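Side-chain contacts in O-methyltransferase (PDB 3MCZ), which probably transfers methyl groups from S-adenosylmethionine to hydroxyl groups of small molecules, working as a dimer: residues W122-R127 with L138-E143; F156-V161 with A218-H223. All coordinates share one frame; numbering follows the deposited sequence.

Interaction 1. Residues W122-R127 with L138-E143; sequences WDNWPR and LAFQQE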
ATOM      1  N   TRP A 122      -0.321  -5.205   8.949  1.00 15.07           N
ATOM      2  CA  TRP A 122      -0.140  -5.733   7.597  1.00 15.67           C
ATOM      3  C   TRP A 122      -0.880  -7.036   7.339  1.00 15.96           C
ATOM      4  O   TRP A 122      -1.478  -7.239   6.275  1.00 16.13           O
ATOM      5  CB  TRP A 122       1.342  -5.982   7.334  1.00 15.12           C
ATOM      6  CG  TRP A 122       1.698  -6.313   5.903  1.00 14.02           C
ATOM      7  CD1 TRP A 122       1.895  -7.548   5.356  1.00 15.15           C
ATOM      8  CD2 TRP A 122       1.974  -5.370   4.868  1.00 14.97           C
ATOM      9  NE1 TRP A 122       2.250  -7.427   4.041  1.00 14.95           N
ATOM     10  CE2 TRP A 122       2.310  -6.107   3.710  1.00 14.71           C
ATOM     11  CE3 TRP A 122       2.004  -3.982   4.814  1.00 14.32           C
ATOM     12  CZ2 TRP A 122       2.654  -5.497   2.516  1.00 15.60           C
ATOM     13  CZ3 TRP A 122       2.323  -3.369   3.594  1.00 17.24           C
ATOM     14  CH2 TRP A 122       2.652  -4.128   2.479  1.00 13.83           C
ATOM     15  N   ASP A 123      -0.781  -7.945   8.291  1.00 16.65           N
ATOM     16  CA  ASP A 123      -1.416  -9.248   8.156  1.00 18.14           C
ATOM     17  C   ASP A 123      -2.928  -9.242   8.403  1.00 18.33           C
ATOM     18  O   ASP A 123      -3.606 -10.230   8.116  1.00 19.60           O
ATOM     19  CB  ASP A 123      -0.752 -10.276   9.100  1.00 18.84           C
ATOM     20  CG  ASP A 123       0.738 -10.435   8.851  1.00 24.93           C
ATOM     21  OD1 ASP A 123       1.189 -10.100   7.722  1.00 32.42           O
ATOM     22  OD2 ASP A 123       1.451 -10.929   9.773  1.00 30.48           O
ATOM     23  N   ASN A 124      -3.476  -8.165   8.956  1.00 17.36           N
ATOM     24  CA  ASN A 124      -4.899  -8.161   9.247  1.00 17.18           C
ATOM     25  C   ASN A 124      -5.774  -7.847   8.022  1.00 16.83           C
ATOM     26  O   ASN A 124      -6.873  -8.384   7.871  1.00 15.95           O
ATOM     27  CB  ASN A 124      -5.169  -7.184  10.381  1.00 17.29           C
ATOM     28  CG  ASN A 124      -4.452  -7.594  11.665  1.00 20.50           C
ATOM     29  OD1 ASN A 124      -3.932  -8.721  11.768  1.00 20.75           O
ATOM     30  ND2 ASN A 124      -4.440  -6.711  12.644  1.00 21.72           N
ATOM     31  N   TRP A 125      -5.252  -6.974   7.153  1.00 15.88           N
ATOM     32  CA  TRP A 125      -6.004  -6.462   6.007  1.00 15.32           C
ATOM     33  C   TRP A 125      -6.426  -7.509   4.987  1.00 14.57           C
ATOM     34  O   TRP A 125      -7.581  -7.489   4.546  1.00 14.84           O
ATOM     35  CB  TRP A 125      -5.300  -5.197   5.418  1.00 14.19           C
ATOM     36  CG  TRP A 125      -5.674  -4.064   6.252  1.00 14.32           C
ATOM     37  CD1 TRP A 125      -5.113  -3.697   7.429  1.00 13.22           C
ATOM     38  CD2 TRP A 125      -6.806  -3.167   6.052  1.00 14.42           C
ATOM     39  NE1 TRP A 125      -5.802  -2.629   7.972  1.00 13.81           N
ATOM     40  CE2 TRP A 125      -6.855  -2.307   7.163  1.00 13.22           C
ATOM     41  CE3 TRP A 125      -7.791  -3.041   5.061  1.00 13.48           C
ATOM     42  CZ2 TRP A 125      -7.812  -1.293   7.289  1.00 12.26           C
ATOM     43  CZ3 TRP A 125      -8.751  -2.032   5.189  1.00 13.86           C
ATOM     44  CH2 TRP A 125      -8.760  -1.178   6.304  1.00 14.94           C
ATOM     45  N   PRO A 126      -5.564  -8.489   4.671  1.00 14.47           N
ATOM     46  CA  PRO A 126      -5.993  -9.554   3.794  1.00 14.31           C
ATOM     47  C   PRO A 126      -7.044 -10.472   4.423  1.00 13.57           C
ATOM     48  O   PRO A 126      -7.575 -11.340   3.741  1.00 13.08           O
ATOM     49  CB  PRO A 126      -4.699 -10.337   3.537  1.00 15.40           C
ATOM     50  CG  PRO A 126      -3.653  -9.397   3.796  1.00 16.46           C
ATOM     51  CD  PRO A 126      -4.132  -8.619   4.970  1.00 14.25           C
ATOM     52  N   ARG A 127      -7.357 -10.264   5.702  1.00 12.58           N
ATOM     53  CA  ARG A 127      -8.346 -11.106   6.369  1.00 13.50           C
ATOM     54  C   ARG A 127      -9.680 -10.428   6.440  1.00 13.02           C
ATOM     55  O   ARG A 127     -10.550 -10.847   7.220  1.00 12.27           O
ATOM     56  CB  ARG A 127      -7.830 -11.521   7.760  1.00 13.91           C
ATOM     57  CG  ARG A 127      -6.571 -12.325   7.660  1.00 18.05           C
ATOM     58  CD  ARG A 127      -5.952 -12.656   9.021  1.00 20.57           C
ATOM     59  NE  ARG A 127      -6.721 -13.739   9.612  1.00 25.64           N
ATOM     60  CZ  ARG A 127      -6.426 -14.390  10.737  1.00 26.60           C
ATOM     61  NH1 ARG A 127      -5.355 -14.077  11.460  1.00 24.55           N
ATOM     62  NH2 ARG A 127      -7.234 -15.366  11.128  1.00 27.14           N
ATOM     63  N   LEU A 138     -12.401 -10.897  16.315  1.00 16.76           N
ATOM     64  CA  LEU A 138     -11.481 -11.925  15.832  1.00 17.84           C
ATOM     65  C   LEU A 138     -10.166 -11.809  16.585  1.00 16.98           C
ATOM     66  O   LEU A 138      -9.859 -10.776  17.196  1.00 16.80           O
ATOM     67  CB  LEU A 138     -11.277 -11.776  14.328  1.00 18.25           C
ATOM     68  CG  LEU A 138     -12.538 -12.146  13.501  1.00 19.47           C
ATOM     69  CD1 LEU A 138     -12.225 -12.172  12.021  1.00 20.47           C
ATOM     70  CD2 LEU A 138     -13.092 -13.522  13.892  1.00 21.04           C
ATOM     71  N   ALA A 139      -9.412 -12.888  16.567  1.00 18.87           N
ATOM     72  CA  ALA A 139      -8.216 -12.995  17.417  1.00 19.65           C
ATOM     73  C   ALA A 139      -7.166 -11.891  17.176  1.00 20.18           C
ATOM     74  O   ALA A 139      -6.434 -11.551  18.096  1.00 20.91           O
ATOM     75  CB  ALA A 139      -7.610 -14.406  17.315  1.00 19.13           C
ATOM     76  N   PHE A 140      -7.147 -11.281  15.986  1.00 21.50           N
ATOM     77  CA  PHE A 140      -6.180 -10.210  15.629  1.00 21.51           C
ATOM     78  C   PHE A 140      -6.640  -8.738  15.864  1.00 22.62           C
ATOM     79  O   PHE A 140      -5.842  -7.790  15.789  1.00 23.24           O
ATOM     80  CB  PHE A 140      -5.701 -10.411  14.181  1.00 22.53           C
ATOM     81  CG  PHE A 140      -6.825 -10.483  13.151  1.00 21.83           C
ATOM     82  CD1 PHE A 140      -7.397  -9.333  12.667  1.00 22.37           C
ATOM     83  CD2 PHE A 140      -7.308 -11.703  12.707  1.00 22.53           C
ATOM     84  CE1 PHE A 140      -8.434  -9.400  11.722  1.00 21.96           C
ATOM     85  CE2 PHE A 140      -8.330 -11.785  11.775  1.00 24.29           C
ATOM     86  CZ  PHE A 140      -8.893 -10.628  11.282  1.00 22.69           C
ATOM     87  N   GLN A 141      -7.915  -8.528  16.190  1.00 22.24           N
ATOM     88  CA  GLN A 141      -8.420  -7.188  16.427  1.00 21.32           C
ATOM     89  C   GLN A 141      -7.994  -6.638  17.808  1.00 22.50           C
ATOM     90  O   GLN A 141      -7.558  -7.401  18.693  1.00 22.33           O
ATOM     91  CB  GLN A 141      -9.949  -7.183  16.263  1.00 21.32           C
ATOM     92  CG  GLN A 141     -10.374  -7.541  14.814  1.00 18.33           C
ATOM     93  CD  GLN A 141     -11.873  -7.489  14.587  1.00 17.12           C
ATOM     94  OE1 GLN A 141     -12.624  -8.349  15.095  1.00 14.85           O
ATOM     95  NE2 GLN A 141     -12.329  -6.483  13.813  1.00 12.46           N
ATOM     96  N   GLN A 142      -8.119  -5.326  17.988  1.00 22.18           N
ATOM     97  CA  GLN A 142      -7.475  -4.625  19.117  1.00 23.18           C
ATOM     98  C   GLN A 142      -7.910  -5.096  20.502  1.00 23.23           C
ATOM     99  O   GLN A 142      -7.083  -5.211  21.428  1.00 22.34           O
ATOM    100  CB  GLN A 142      -7.690  -3.098  18.996  1.00 23.58           C
ATOM    101  CG  GLN A 142      -6.885  -2.516  17.851  1.00 25.60           C
ATOM    102  CD  GLN A 142      -6.993  -0.990  17.728  1.00 28.82           C
ATOM    103  OE1 GLN A 142      -7.921  -0.369  18.266  1.00 29.57           O
ATOM    104  NE2 GLN A 142      -6.024  -0.387  17.033  1.00 28.60           N
ATOM    105  N   GLU A 143      -9.198  -5.372  20.644  1.00 23.49           N
ATOM    106  CA  GLU A 143      -9.728  -5.830  21.919  1.00 24.73           C
ATOM    107  C   GLU A 143      -9.130  -7.194  22.331  1.00 24.89           C
ATOM    108  O   GLU A 143      -9.022  -7.468  23.532  1.00 25.94           O
ATOM    109  CB  GLU A 143     -11.275  -5.811  21.951  1.00 24.75           C
ATOM    110  CG  GLU A 143     -11.999  -6.608  20.851  1.00 25.86           C
ATOM    111  CD  GLU A 143     -12.300  -5.800  19.598  1.00 26.86           C
ATOM    112  OE1 GLU A 143     -11.387  -5.061  19.151  1.00 30.76           O
ATOM    113  OE2 GLU A 143     -13.443  -5.899  19.057  1.00 20.83           O
TER
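The F140 ring, carried by a type I beta turn from L138 to Q141, is wedged against N124 and R127. These two residues belong to the link between helix 112-119 and helix 128-132, part of the helical region flanking the Rossmann-like methyltransferase fold. Only three residues meet closely, and the link and the turn bury 220 Å² between them.

R127 and F140 come together at the flat of the guanidinium: F140 CE2 sits 3.3 Å above that plane, over its centre. The two planes are inclined by 42°, so this is a tilted meeting and not a parallel stack. R127 NH1 comes to 3.3 Å from F140 CD2, while R127 CB lies 3.8 Å from F140 CZ, so the arginine reaches the ring with its aliphatic root as well as its tip. A bend at chi3 turns the end of the chain across the ring. Its charge is also engaged outside the contact: R127 NE makes a salt bridge to E130 OE2, which probably helps fix the guanidinium's rotation.

N124 runs alongside F140 in the opposite direction, with amide and ring planes 33° apart; N124 OD1 comes to 3.4 Å from F140 CB, and N124 CG to 3.6 Å from F140 CD1. L138 CB lies above one face of the F140 ring, offset toward its rim, and I131 of helix 128-132 also touches F140. The turn itself is braced by L138 N, which donates to Q141 OE1 at 2.8 Å with an N-H...O angle of 167°, directed onto a lone pair in the carbonyl plane.

Interaction 2. Residues F156-V161 with A218-H223; sequences FNDAMV and ARKTIH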
ATOM      1  N   PHE A 156       0.332   2.016  19.081  1.00 19.91           N
ATOM      2  CA  PHE A 156      -0.974   2.601  18.838  1.00 20.34           C
ATOM      3  C   PHE A 156      -1.154   3.837  19.728  1.00 20.53           C
ATOM      4  O   PHE A 156      -1.482   4.900  19.213  1.00 19.57           O
ATOM      5  CB  PHE A 156      -2.101   1.597  19.086  1.00 21.03           C
ATOM      6  CG  PHE A 156      -3.471   2.210  19.011  1.00 21.69           C
ATOM      7  CD1 PHE A 156      -4.044   2.502  17.785  1.00 25.15           C
ATOM      8  CD2 PHE A 156      -4.161   2.539  20.162  1.00 25.87           C
ATOM      9  CE1 PHE A 156      -5.317   3.082  17.696  1.00 26.23           C
ATOM     10  CE2 PHE A 156      -5.435   3.132  20.086  1.00 26.37           C
ATOM     11  CZ  PHE A 156      -6.003   3.383  18.847  1.00 25.29           C
ATOM     12  N   ASN A 157      -0.905   3.714  21.032  1.00 20.32           N
ATOM     13  CA  ASN A 157      -1.075   4.853  21.955  1.00 20.97           C
ATOM     14  C   ASN A 157      -0.130   6.038  21.595  1.00 20.56           C
ATOM     15  O   ASN A 157      -0.553   7.203  21.515  1.00 19.59           O
ATOM     16  CB  ASN A 157      -0.883   4.423  23.424  1.00 21.69           C
ATOM     17  CG  ASN A 157      -2.027   3.511  23.943  1.00 25.96           C
ATOM     18  OD1 ASN A 157      -3.157   3.553  23.436  1.00 31.36           O
ATOM     19  ND2 ASN A 157      -1.719   2.675  24.948  1.00 29.14           N
ATOM     20  N   ASP A 158       1.142   5.737  21.357  1.00 19.90           N
ATOM     21  CA  ASP A 158       2.107   6.762  20.945  1.00 20.03           C
ATOM     22  C   ASP A 158       1.738   7.387  19.582  1.00 18.74           C
ATOM     23  O   ASP A 158       1.915   8.590  19.385  1.00 18.96           O
ATOM     24  CB  ASP A 158       3.529   6.193  20.919  1.00 20.10           C
ATOM     25  CG  ASP A 158       4.058   5.864  22.313  1.00 23.57           C
ATOM     26  OD1 ASP A 158       3.548   6.426  23.322  1.00 25.23           O
ATOM     27  OD2 ASP A 158       5.002   5.044  22.397  1.00 27.22           O
ATOM     28  N   ALA A 159       1.222   6.584  18.664  1.00 17.92           N
ATOM     29  CA  ALA A 159       0.829   7.078  17.335  1.00 18.41           C
ATOM     30  C   ALA A 159      -0.342   8.063  17.454  1.00 19.00           C
ATOM     31  O   ALA A 159      -0.382   9.055  16.738  1.00 17.60           O
ATOM     32  CB  ALA A 159       0.452   5.930  16.380  1.00 18.39           C
HETATM   33  N   MSE A 160      -1.273   7.759  18.362  1.00 20.31           N
HETATM   34  CA  MSE A 160      -2.489   8.580  18.558  1.00 21.87           C
HETATM   35  C   MSE A 160      -2.105   9.902  19.219  1.00 21.70           C
HETATM   36  O   MSE A 160      -2.679  10.948  18.891  1.00 21.41           O
HETATM   37  CB  MSE A 160      -3.545   7.864  19.413  1.00 22.82           C
HETATM   38  CG  MSE A 160      -4.205   6.676  18.781  1.00 25.04           C
HETATM   39 SE   MSE A 160      -4.889   7.040  17.015  1.00 33.46          SE
HETATM   40  CE  MSE A 160      -3.480   6.280  15.867  1.00 34.04           C
ATOM     41  N   VAL A 161      -1.138   9.867  20.140  1.00 21.41           N
ATOM     42  CA  VAL A 161      -0.705  11.091  20.799  1.00 21.97           C
ATOM     43  C   VAL A 161      -0.146  12.053  19.772  1.00 21.65           C
ATOM     44  O   VAL A 161      -0.417  13.262  19.809  1.00 21.88           O
ATOM     45  CB  VAL A 161       0.358  10.841  21.903  1.00 22.55           C
ATOM     46  CG1 VAL A 161       1.084  12.145  22.261  1.00 22.11           C
ATOM     47  CG2 VAL A 161      -0.318  10.231  23.166  1.00 23.01           C
ATOM     48  N   ALA A 218      -1.814   6.832  30.793  1.00 25.50           N
ATOM     49  CA  ALA A 218      -2.359   8.034  31.444  1.00 26.24           C
ATOM     50  C   ALA A 218      -1.405   8.547  32.508  1.00 25.77           C
ATOM     51  O   ALA A 218      -1.182   9.758  32.596  1.00 25.94           O
ATOM     52  CB  ALA A 218      -3.743   7.754  32.062  1.00 26.17           C
ATOM     53  N   ARG A 219      -0.862   7.628  33.309  1.00 25.04           N
ATOM     54  CA  ARG A 219       0.092   7.955  34.373  1.00 24.57           C
ATOM     55  C   ARG A 219       1.353   8.638  33.809  1.00 24.04           C
ATOM     56  O   ARG A 219       1.836   9.600  34.387  1.00 23.26           O
ATOM     57  CB  ARG A 219       0.469   6.700  35.178  1.00 24.79           C
ATOM     58  CG  ARG A 219       1.110   6.987  36.559  1.00 25.42           C
ATOM     59  CD  ARG A 219       1.691   5.734  37.215  1.00 27.44           C
ATOM     60  NE  ARG A 219       2.722   5.141  36.362  1.00 28.87           N
ATOM     61  CZ  ARG A 219       2.770   3.870  35.954  1.00 30.48           C
ATOM     62  NH1 ARG A 219       1.871   2.972  36.349  1.00 31.88           N
ATOM     63  NH2 ARG A 219       3.758   3.479  35.156  1.00 31.14           N
ATOM     64  N   LYS A 220       1.871   8.128  32.686  1.00 23.54           N
ATOM     65  CA  LYS A 220       2.946   8.798  31.927  1.00 22.88           C
ATOM     66  C   LYS A 220       2.575  10.235  31.556  1.00 21.15           C
ATOM     67  O   LYS A 220       3.264  11.184  31.930  1.00 21.45           O
ATOM     68  CB  LYS A 220       3.308   8.021  30.637  1.00 22.75           C
ATOM     69  CG  LYS A 220       4.619   8.537  29.957  1.00 24.74           C
ATOM     70  CD  LYS A 220       5.223   7.553  28.930  1.00 27.06           C
ATOM     71  CE  LYS A 220       4.706   7.821  27.512  1.00 28.80           C
ATOM     72  NZ  LYS A 220       4.947   6.673  26.573  1.00 30.39           N
ATOM     73  N   THR A 221       1.490  10.389  30.816  1.00 20.12           N
ATOM     74  CA  THR A 221       1.022  11.722  30.404  1.00 19.55           C
ATOM     75  C   THR A 221       0.877  12.668  31.600  1.00 17.81           C
ATOM     76  O   THR A 221       1.405  13.765  31.585  1.00 16.42           O
ATOM     77  CB  THR A 221      -0.298  11.620  29.661  1.00 19.55           C
ATOM     78  OG1 THR A 221      -0.096  10.846  28.470  1.00 22.48           O
ATOM     79  CG2 THR A 221      -0.850  12.998  29.288  1.00 21.72           C
ATOM     80  N   ILE A 222       0.158  12.232  32.627  1.00 17.34           N
ATOM     81  CA  ILE A 222      -0.072  13.059  33.823  1.00 16.92           C
ATOM     82  C   ILE A 222       1.223  13.550  34.456  1.00 17.16           C
ATOM     83  O   ILE A 222       1.351  14.734  34.734  1.00 16.62           O
ATOM     84  CB  ILE A 222      -0.891  12.312  34.902  1.00 17.19           C
ATOM     85  CG1 ILE A 222      -2.326  12.067  34.449  1.00 17.68           C
ATOM     86  CG2 ILE A 222      -0.924  13.080  36.212  1.00 15.83           C
ATOM     87  CD1 ILE A 222      -3.025  10.981  35.285  1.00 20.10           C
ATOM     88  N   HIS A 223       2.171  12.638  34.710  1.00 16.76           N
ATOM     89  CA  HIS A 223       3.447  13.024  35.297  1.00 16.17           C
ATOM     90  C   HIS A 223       4.282  13.856  34.324  1.00 15.63           C
ATOM     91  O   HIS A 223       4.992  14.775  34.740  1.00 13.97           O
ATOM     92  CB  HIS A 223       4.251  11.786  35.737  1.00 16.77           C
ATOM     93  CG  HIS A 223       5.657  12.091  36.163  1.00 18.31           C
ATOM     94  ND1 HIS A 223       6.754  11.856  35.354  1.00 21.28           N
ATOM     95  CD2 HIS A 223       6.148  12.616  37.313  1.00 19.29           C
ATOM     96  CE1 HIS A 223       7.854  12.210  35.991  1.00 20.78           C
ATOM     97  NE2 HIS A 223       7.516  12.680  37.179  1.00 21.30           N
TER
HETATM   98  O   HOH W   1       2.766   4.555  26.169  1.00 44.48           O
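D158 OD1 and K220 NZ face each other at 3.5 Å, a long salt bridge joining helix 150-172 to helix 215-224. This is the single close heavy-atom pair between 156-161 and 218-223, and just 60 Å² is buried, so the helices are linked here through a charged pair and not through packed side chains. The two side chains cross at about a right angle, with the ammonium group approaching one carboxylate oxygen.

A water supplements the direct pair. It accepts from K220 NZ at 3.1 Å and donates weakly to D158 OD1, forming a small triangle with the two charged atoms.

The lysine does most of the reaching. CG lies anti to the backbone N (chi1 -169°), and the bend at chi3 (92°) redirects the end of the chain to the aspartate. D158 has the shorter reach, and its side chain also touches P113 of helix 112-119.

Farther out, H190 ties the two helices to a shared loop: its backbone O accepts a hydrogen bond from T221 OG1, while H190 is also touched by the side chains of V161 and M160. On helix 215-224, A218 and I222 pack on F233 and V231 of strand 231-235, holding the helix against the sheet. Coming between the adjacent parallel strands 205-210 and 231-235 in the chain, helix 215-224 is the crossover helix of a beta-alpha-beta unit of the Rossmann-like methyltransferase fold, bridged at its surface to helix 150-172.

The contacts come in series along the chain: interaction 1 closes at 143, before interaction 2 opens at 156. Their centres are about 23 Å apart. Helix 142-145, where interaction 1 ends, is followed directly by helix 150-172, which carries the first half of interaction 2, and Q142 NE2 packs 3.6 Å from F156 CD1 between them. Segment 122-127 of interaction 1 itself takes part in the dimer interface, where W122 stacks on W122 of the second subunit. Interaction 2 instead reaches the mixed sheet through helix 215-224, and neither of its segments touches another chain of the assembly. Together they mark two points between the subunit interface and the Rossmann-like sheet, joined by helices 142-145 and 150-172.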